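Local coordinates for protein 2-oxoglutarate-dependent dioxygenase DAO (Oryza sativa subsp. indica, PDB 6KUN) that probably catalyses the iron- and 2-oxoglutarate-dependent oxidation of the auxin indole-3-acetic acid to inactive 2-oxoindole-3-acetic acid, keeping auxin levels in balance, at residues Ala51-Arg54 / Ala55-Leu59; Asp61-Lys64 / Arg65-Ala68; Leu107-Pro111 / His112-Thr116; Thr116-Ala119 / Tyr120-Met124. All coordinates share one frame; numbering follows the deposited sequence.

Interaction 1 of 4, residues Ala51-Arg54 / Ala55-Leu59; sequences AAVR and ALFDL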
# COMPACT_ATOMS: atom_id res chain seq x y z
N ALA B 51 -3.16 3.90 -7.94
CA ALA B 51 -2.37 4.28 -9.11
C ALA B 51 -3.11 5.31 -9.98
O ALA B 51 -2.53 6.30 -10.42
CB ALA B 51 -2.04 3.04 -9.93
N ALA B 52 -4.40 5.09 -10.23
CA ALA B 52 -5.16 6.00 -11.07
C ALA B 52 -5.20 7.40 -10.47
O ALA B 52 -5.01 8.40 -11.17
CB ALA B 52 -6.58 5.47 -11.27
N VAL B 53 -5.45 7.50 -9.16
CA VAL B 53 -5.51 8.82 -8.54
C VAL B 53 -4.16 9.52 -8.63
O VAL B 53 -4.08 10.74 -8.85
CB VAL B 53 -5.98 8.69 -7.08
CG1 VAL B 53 -5.92 10.05 -6.40
CG2 VAL B 53 -7.44 8.20 -7.05
N ARG B 54 -3.08 8.77 -8.42
CA ARG B 54 -1.75 9.36 -8.59
C ARG B 54 -1.47 9.74 -10.03
O ARG B 54 -0.85 10.77 -10.26
CB ARG B 54 -0.71 8.39 -8.05
CG ARG B 54 -0.45 8.65 -6.55
CD ARG B 54 -0.14 7.42 -5.73
NE ARG B 54 0.77 6.50 -6.41
CZ ARG B 54 1.40 5.49 -5.82
NH1 ARG B 54 1.25 5.27 -4.52
NH2 ARG B 54 2.20 4.71 -6.53
N ALA B 55 -1.99 8.97 -10.99
CA ALA B 55 -1.87 9.34 -12.40
C ALA B 55 -2.64 10.63 -12.70
O ALA B 55 -2.12 11.52 -13.39
CB ALA B 55 -2.39 8.20 -13.27
N LEU B 56 -3.84 10.78 -12.15
CA LEU B 56 -4.59 12.00 -12.34
C LEU B 56 -3.82 13.20 -11.81
O LEU B 56 -3.76 14.25 -12.46
CB LEU B 56 -5.94 11.92 -11.63
CG LEU B 56 -7.02 11.13 -12.33
CD1 LEU B 56 -8.26 11.19 -11.43
CD2 LEU B 56 -7.25 11.66 -13.75
N PHE B 57 -3.30 13.09 -10.59
CA PHE B 57 -2.61 14.26 -10.02
C PHE B 57 -1.24 14.47 -10.66
O PHE B 57 -0.70 15.58 -10.57
CB PHE B 57 -2.48 14.15 -8.52
CG PHE B 57 -3.75 14.45 -7.80
CD1 PHE B 57 -4.33 15.69 -7.91
CD2 PHE B 57 -4.35 13.49 -7.04
CE1 PHE B 57 -5.52 15.96 -7.26
CE2 PHE B 57 -5.52 13.77 -6.35
CZ PHE B 57 -6.11 15.01 -6.48
N ASP B 58 -0.69 13.46 -11.31
CA ASP B 58 0.57 13.64 -12.05
C ASP B 58 0.36 14.18 -13.46
O ASP B 58 1.34 14.34 -14.20
CB ASP B 58 1.33 12.32 -12.12
CG ASP B 58 2.04 11.99 -10.81
OD1 ASP B 58 2.19 12.89 -9.95
OD2 ASP B 58 2.46 10.83 -10.67
N LEU B 59 -0.87 14.44 -13.85
CA LEU B 59 -1.12 14.98 -15.18
C LEU B 59 -0.45 16.34 -15.34
O LEU B 59 -0.26 17.07 -14.37
CB LEU B 59 -2.62 15.10 -15.40
CG LEU B 59 -3.41 13.84 -15.79
CD1 LEU B 59 -4.91 14.16 -15.78
CD2 LEU B 59 -2.97 13.34 -17.16
O HOH W 1 0.23 12.17 -7.86
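Four backbone hydrogen bonds join Ala51-Arg54 to Ala55-Leu59, each from an amide to the carbonyl four residues earlier. Ala55 N meets Ala51 O, Leu56 N meets Ala52 O at 2.8 Å, Phe57 N meets Val53 O, and Asp58 N closes on Arg54 O at 2.9 Å. The last is the most bent, with an N-H...O angle of 135°. A water that donates to Arg54 O at 3.0 Å also donates, weakly, to Asp58 OD1, so Arg54 O is gripped by both an amide and a solvent molecule. The Asp58 side chain folds back beside the same carbonyl without bonding to it.

The apolar contact is a single pair of side chains. Val53 and Phe57 lie side by side and point the same way; with Val53 CG1 anti to the backbone N (chi1 175°), this methyl comes within 3.7 Å of Phe57 CE2. Val53 O approaches the ring obliquely, 3.3 Å from Phe57 CD2. Beyond the pair, Phe57 makes an edge-to-face contact with Phe89, and Val53 packs on Met155, Val243 and Ile245. An alanine in place of Phe57 would probably leave Val53 CG1 and the Phe89 ring without their aromatic partner and open a gap between helix and sheet.

This is the C-terminal end of an amphipathic helix, 43-57, laid with its apolar side on the jelly-roll sheet of a 2-oxoglutarate-dependent dioxygenase; the Phe57 side chain lies about 9 Å from the bound 2-oxoglutarate.

Interaction 2 of 4, residues Asp61-Lys64 / Arg65-Ala68; sequences DDAK and RRNA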
# COMPACT_ATOMS: atom_id res chain seq x y z
N ASP B 61 -0.27 20.35 -16.21
CA ASP B 61 -1.20 21.38 -15.76
C ASP B 61 -2.29 21.64 -16.79
O ASP B 61 -3.42 21.97 -16.42
CB ASP B 61 -0.45 22.69 -15.47
CG ASP B 61 0.39 22.61 -14.22
OD1 ASP B 61 0.57 21.49 -13.71
OD2 ASP B 61 0.88 23.66 -13.75
N ASP B 62 -1.97 21.55 -18.08
CA ASP B 62 -3.02 21.77 -19.07
C ASP B 62 -4.08 20.67 -19.03
O ASP B 62 -5.28 20.95 -19.15
CB ASP B 62 -2.43 21.92 -20.47
CG ASP B 62 -1.82 20.67 -20.99
OD1 ASP B 62 -0.86 20.17 -20.37
OD2 ASP B 62 -2.32 20.19 -22.01
N ALA B 63 -3.68 19.40 -18.86
CA ALA B 63 -4.70 18.36 -18.77
C ALA B 63 -5.58 18.57 -17.52
O ALA B 63 -6.80 18.37 -17.57
CB ALA B 63 -4.03 16.98 -18.75
N LYS B 64 -4.98 19.01 -16.41
CA LYS B 64 -5.78 19.29 -15.21
C LYS B 64 -6.77 20.42 -15.44
O LYS B 64 -7.94 20.33 -15.00
CB LYS B 64 -4.83 19.58 -14.03
CG LYS B 64 -3.86 18.43 -13.83
CD LYS B 64 -3.43 18.14 -12.39
CE LYS B 64 -2.07 18.67 -12.08
NZ LYS B 64 -1.47 18.18 -10.81
N ARG B 65 -6.37 21.46 -16.17
CA ARG B 65 -7.32 22.54 -16.46
C ARG B 65 -8.42 22.08 -17.40
O ARG B 65 -9.58 22.50 -17.27
CB ARG B 65 -6.58 23.74 -17.06
CG ARG B 65 -6.70 25.02 -16.24
CD ARG B 65 -7.50 26.11 -16.95
NE ARG B 65 -6.73 26.79 -17.98
CZ ARG B 65 -5.68 27.58 -17.74
NH1 ARG B 65 -5.25 27.77 -16.50
NH2 ARG B 65 -5.05 28.16 -18.76
N ARG B 66 -8.09 21.24 -18.38
CA ARG B 66 -9.16 20.67 -19.19
C ARG B 66 -10.14 19.83 -18.38
O ARG B 66 -11.24 19.53 -18.87
CB ARG B 66 -8.54 19.85 -20.32
CG ARG B 66 -7.81 20.74 -21.36
CD ARG B 66 -7.59 20.04 -22.68
NE ARG B 66 -6.69 18.89 -22.58
CZ ARG B 66 -5.38 18.98 -22.37
NH1 ARG B 66 -4.81 20.17 -22.22
NH2 ARG B 66 -4.64 17.87 -22.29
N ASN B 67 -9.79 19.47 -17.15
CA ASN B 67 -10.68 18.71 -16.29
C ASN B 67 -11.46 19.58 -15.33
O ASN B 67 -12.18 19.05 -14.49
CB ASN B 67 -9.84 17.68 -15.52
CG ASN B 67 -9.53 16.48 -16.38
OD1 ASN B 67 -10.42 15.92 -17.02
ND2 ASN B 67 -8.26 16.06 -16.38
N ALA B 68 -11.35 20.89 -15.45
CA ALA B 68 -12.16 21.79 -14.62
C ALA B 68 -13.52 21.98 -15.26
O ALA B 68 -13.62 22.21 -16.46
CB ALA B 68 -11.47 23.14 -14.44
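Asp62 and Arg66 form an i to i+4 salt bridge along the short helix 61-66, in the N-terminal region of this dioxygenase family and away from the iron and 2-oxoglutarate site. Arg66 NH1 donates almost straight to Asp62 OD2, at 171°; the modelled 2.5 Å is shorter than usual and its exact length doubtful. Arg66 NH2 adds a weak, bent bond to the same oxygen. The two side chains run alongside one another, their carboxylate and guanidinium planes stand 48° apart, and OD2 alone takes both donors from Arg66. Asp62 CG sits between the backbone N and the carbonyl carbon (chi1 67°), a rotation that swings the carboxylate to the side on which the arginine lies. Arg66 NH2 has a second anionic partner in Asp108, and the guanidinium is therefore held between two acids.

Backbone bonds run beneath this pair. Arg65 N reaches Asp61 O and Arg66 N reaches Asp62 O, at 2.9 Å, in regular helical fashion; Asn67 N donates to Lys64 O at 3.0 Å, from above the carbonyl plane. Neither Lys64 nor Asn67 finds its main polar partner here: Lys64 NZ is bound by Phe57 O and Glu87, and Asn67 OD1 accepts from Asp108 N.

In the packing, Asn67 CB lies 3.3 Å from Lys64 O, and the side chains of Lys64 and Asn67 both rest on Tyr76 of strand 75-77. On the charged side, one face of the Arg66 guanidinium lies over the backbone, with Ala63 CA 3.5 Å above its plane and offset toward its rim.

Interaction 3 of 4, residues Leu107-Pro111 / His112-Thr116; sequences LDAPP and HVRET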
# COMPACT_ATOMS: atom_id res chain seq x y z
N LEU B 107 -13.46 13.10 -18.34
CA LEU B 107 -12.11 13.28 -17.82
C LEU B 107 -11.10 13.18 -18.94
O LEU B 107 -11.15 12.27 -19.76
CB LEU B 107 -11.79 12.23 -16.77
CG LEU B 107 -12.34 12.46 -15.37
CD1 LEU B 107 -12.13 11.15 -14.61
CD2 LEU B 107 -11.63 13.59 -14.68
N ASP B 108 -10.16 14.10 -18.95
CA ASP B 108 -9.03 13.99 -19.87
C ASP B 108 -7.97 13.08 -19.21
O ASP B 108 -7.15 13.53 -18.40
CB ASP B 108 -8.47 15.37 -20.17
CG ASP B 108 -7.33 15.30 -21.15
OD1 ASP B 108 -7.03 14.21 -21.68
OD2 ASP B 108 -6.74 16.37 -21.38
N ALA B 109 -8.01 11.82 -19.53
CA ALA B 109 -7.13 10.84 -18.93
C ALA B 109 -7.22 9.58 -19.76
O ALA B 109 -8.19 9.42 -20.51
CB ALA B 109 -7.57 10.55 -17.50
N PRO B 110 -6.34 8.61 -19.55
CA PRO B 110 -6.42 7.38 -20.33
C PRO B 110 -7.70 6.60 -19.98
O PRO B 110 -8.22 6.72 -18.86
CB PRO B 110 -5.16 6.60 -19.93
CG PRO B 110 -4.24 7.64 -19.35
CD PRO B 110 -5.16 8.62 -18.66
N PRO B 111 -8.25 5.86 -20.94
CA PRO B 111 -9.46 5.08 -20.64
C PRO B 111 -9.37 4.25 -19.36
O PRO B 111 -10.37 4.18 -18.63
CB PRO B 111 -9.62 4.19 -21.89
CG PRO B 111 -8.55 4.66 -22.88
CD PRO B 111 -7.91 5.87 -22.38
N HIS B 112 -8.23 3.62 -19.07
CA HIS B 112 -8.22 2.72 -17.92
C HIS B 112 -8.33 3.51 -16.61
O HIS B 112 -8.94 3.03 -15.65
CB HIS B 112 -6.98 1.81 -17.93
CG HIS B 112 -5.70 2.51 -17.61
ND1 HIS B 112 -5.28 2.74 -16.31
CD2 HIS B 112 -4.75 3.05 -18.41
CE1 HIS B 112 -4.13 3.39 -16.33
NE2 HIS B 112 -3.78 3.59 -17.59
N VAL B 113 -7.80 4.74 -16.59
CA VAL B 113 -7.97 5.60 -15.42
C VAL B 113 -9.43 5.96 -15.23
O VAL B 113 -9.98 5.80 -14.13
CB VAL B 113 -7.07 6.84 -15.54
CG1 VAL B 113 -7.29 7.82 -14.39
CG2 VAL B 113 -5.58 6.39 -15.58
N ARG B 114 -10.11 6.38 -16.32
CA ARG B 114 -11.52 6.75 -16.26
C ARG B 114 -12.38 5.60 -15.75
O ARG B 114 -13.27 5.81 -14.92
CB ARG B 114 -11.99 7.21 -17.67
CG ARG B 114 -11.16 8.42 -18.23
CD ARG B 114 -11.47 8.74 -19.72
NE ARG B 114 -12.80 8.27 -20.09
CZ ARG B 114 -13.08 7.47 -21.11
NH1 ARG B 114 -12.13 7.05 -21.94
NH2 ARG B 114 -14.34 7.10 -21.31
N GLU B 115 -12.15 4.40 -16.25
CA GLU B 115 -12.92 3.24 -15.83
C GLU B 115 -12.69 2.93 -14.35
O GLU B 115 -13.63 2.52 -13.66
CB GLU B 115 -12.54 2.00 -16.66
CG GLU B 115 -13.28 0.71 -16.20
CD GLU B 115 -12.84 -0.58 -16.91
OE1 GLU B 115 -11.96 -0.52 -17.80
OE2 GLU B 115 -13.39 -1.66 -16.58
N THR B 116 -11.44 3.06 -13.88
CA THR B 116 -11.11 2.75 -12.50
C THR B 116 -11.78 3.74 -11.56
O THR B 116 -12.39 3.35 -10.57
CB THR B 116 -9.59 2.77 -12.25
OG1 THR B 116 -8.94 1.76 -13.01
CG2 THR B 116 -9.26 2.56 -10.75
O HOH W 2 -9.65 8.60 -22.62
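From Pro110, the N-cap of helix 111-138, the backbone enters its first turn: Arg114 N bonds to Pro110 O at 3.2 Å and 168°, Glu115 N to Pro111 O at 3.0 Å, and Val113 N adds a weak bond to Pro110 O. One turn on, His112 O receives both Thr116 N and Thr116 OG1, from opposite faces of its plane.

Arg114 reaches back along the incoming loop. Its CD passes 3.4 Å from Ala109 O and 3.5 Å from Leu107 O, and NH1 ends above the Pro111 ring, 3.8 Å from CB. A water donates to Ala109 O and accepts from Arg114 NH1 at 3.0 Å, while Arg114 NE bonds to Cys104 O of the preceding helix. A leucine here lacks these polar atoms and would probably leave Cys104 O without its mate and the loop freer to move.

The apolar side is built on Val113. Its chi1 of 176° sets CG1 anti to the backbone N and CG2 beside that N, where CG2 lies 3.8 Å from Pro110 CD, the two side chains crossing at a slant; CG1 lies beside Ala109 CB. On the other flank, Pro110 CB approaches His112 CD2.

The loop thus turns the chain from helix 97-106 into helix 111-138, with Ala109 packed on Leu56 of helix 43-57, Val113 on both Leu56 and Ala52, and Leu107 on Asn67 just beyond helix 61-66.

Interaction 4 of 4, residues Thr116-Ala119 / Tyr120-Met124; sequences TVKA and YAERM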
# COMPACT_ATOMS: atom_id res chain seq x y z
N THR B 116 -11.44 3.06 -13.88
CA THR B 116 -11.11 2.75 -12.50
C THR B 116 -11.78 3.74 -11.56
O THR B 116 -12.39 3.35 -10.57
CB THR B 116 -9.59 2.77 -12.25
OG1 THR B 116 -8.94 1.76 -13.01
CG2 THR B 116 -9.26 2.56 -10.75
N VAL B 117 -11.72 5.01 -11.92
CA VAL B 117 -12.36 6.04 -11.12
C VAL B 117 -13.86 5.79 -11.07
O VAL B 117 -14.49 5.90 -10.01
CB VAL B 117 -12.04 7.44 -11.67
CG1 VAL B 117 -12.92 8.51 -10.96
CG2 VAL B 117 -10.61 7.77 -11.47
N LYS B 118 -14.45 5.43 -12.20
CA LYS B 118 -15.87 5.16 -12.24
C LYS B 118 -16.22 4.02 -11.30
O LYS B 118 -17.18 4.13 -10.51
CB LYS B 118 -16.29 4.83 -13.67
CG LYS B 118 -17.77 4.60 -13.86
CD LYS B 118 -18.10 4.46 -15.37
CE LYS B 118 -19.60 4.28 -15.55
NZ LYS B 118 -20.08 4.88 -16.81
N ALA B 119 -15.47 2.92 -11.36
CA ALA B 119 -15.78 1.76 -10.53
C ALA B 119 -15.64 2.10 -9.06
O ALA B 119 -16.50 1.73 -8.24
CB ALA B 119 -14.88 0.57 -10.92
N TYR B 120 -14.57 2.80 -8.71
CA TYR B 120 -14.34 3.23 -7.39
C TYR B 120 -15.46 4.14 -6.86
O TYR B 120 -15.95 3.90 -5.83
CB TYR B 120 -12.96 3.86 -7.20
CG TYR B 120 -12.36 3.59 -5.90
CD1 TYR B 120 -11.74 2.42 -5.68
CD2 TYR B 120 -12.43 4.48 -4.86
CE1 TYR B 120 -11.17 2.13 -4.51
CE2 TYR B 120 -11.85 4.19 -3.65
CZ TYR B 120 -11.21 3.00 -3.51
OH TYR B 120 -10.62 2.56 -2.40
N ALA B 121 -15.83 5.15 -7.60
CA ALA B 121 -16.89 6.07 -7.15
C ALA B 121 -18.16 5.28 -6.87
O ALA B 121 -18.79 5.43 -5.80
CB ALA B 121 -17.15 7.16 -8.19
N GLU B 122 -18.52 4.40 -7.79
CA GLU B 122 -19.70 3.57 -7.62
C GLU B 122 -19.59 2.69 -6.37
O GLU B 122 -20.55 2.60 -5.59
CB GLU B 122 -19.88 2.71 -8.87
CG GLU B 122 -20.38 3.49 -10.06
CD GLU B 122 -20.26 2.69 -11.36
OE1 GLU B 122 -19.64 1.60 -11.36
OE2 GLU B 122 -20.77 3.18 -12.39
N ARG B 123 -18.41 2.04 -6.17
CA ARG B 123 -18.25 1.16 -5.03
C ARG B 123 -18.27 1.93 -3.72
O ARG B 123 -18.86 1.49 -2.71
CB ARG B 123 -16.96 0.35 -5.15
CG ARG B 123 -16.90 -0.54 -6.37
CD ARG B 123 -18.02 -1.52 -6.35
NE ARG B 123 -17.97 -2.32 -5.14
CZ ARG B 123 -17.26 -3.43 -5.02
NH1 ARG B 123 -16.54 -3.87 -6.05
NH2 ARG B 123 -17.27 -4.09 -3.87
N MET B 124 -17.64 3.10 -3.71
CA MET B 124 -17.70 3.93 -2.52
C MET B 124 -19.11 4.41 -2.22
O MET B 124 -19.49 4.56 -1.05
CB MET B 124 -16.78 5.14 -2.69
CG MET B 124 -15.34 4.83 -2.69
SD MET B 124 -14.60 5.38 -1.16
CE MET B 124 -14.19 7.04 -1.59
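Lys118 and Glu122, one helical turn apart, carry the side-chain contact between Thr116-Ala119 and Tyr120-Met124. Their chains cross, with Glu122 OE2 lying 3.5 Å from Lys118 CE and 3.6 Å from Lys118 CG; the carboxylate therefore meets the lysine's methylenes, and the ammonium NZ stays 4.8 Å from OE2. Lys118 leaves the backbone with CG anti to its N (chi1 -177°) and extends nearly straight to CE, which takes NZ to a salt bridge with Asp101 on helix 97-106.

Beneath lies regular helix. Tyr120 N bonds to Thr116 O, Ala121 N to Val117 O, Glu122 N to Lys118 O, and Arg123 N to Ala119 O at 2.8 Å. Arg123 CG also nears Ala119 O, at 3.0 Å.

The helix is positioned by packing on several sides: Val117 touches Cys104 of helix 97-106, Tyr120 rests on Gln46 and Met49 of helix 43-57 and on Phe211, and Met124 packs on Ile245 and Met247 of the jelly-roll sheet.

With its ammonium taken by Asp101, Lys118 offers Glu122 mainly its hydrocarbon stem; any attraction between the two charges is likely to be modest and to act through space.

Overall arrangement
Along the chain, interaction 1 ends helix 43-57, and interaction 2 follows on helix 61-66, the two joined where Phe57 O receives Lys64 NZ. Interaction 3 comes after strands 75-77 and 86-92 and helix 97-106; it returns the chain to both earlier contacts, through Asp108 to Arg66 and Asn67 and through Val113 to Ala52 and Leu56. Interaction 4 continues the same helix, 111-138, and touches interaction 1 through Ala52 and Leu56, but lies about 10 Å from interaction 2 at the nearest atoms. All are local and in series, 3 and 4 overlapping at Thr116, none nested or crossing, and together they tie helices 43-57 and 61-66 to the long helix 111-138 beside the jelly roll.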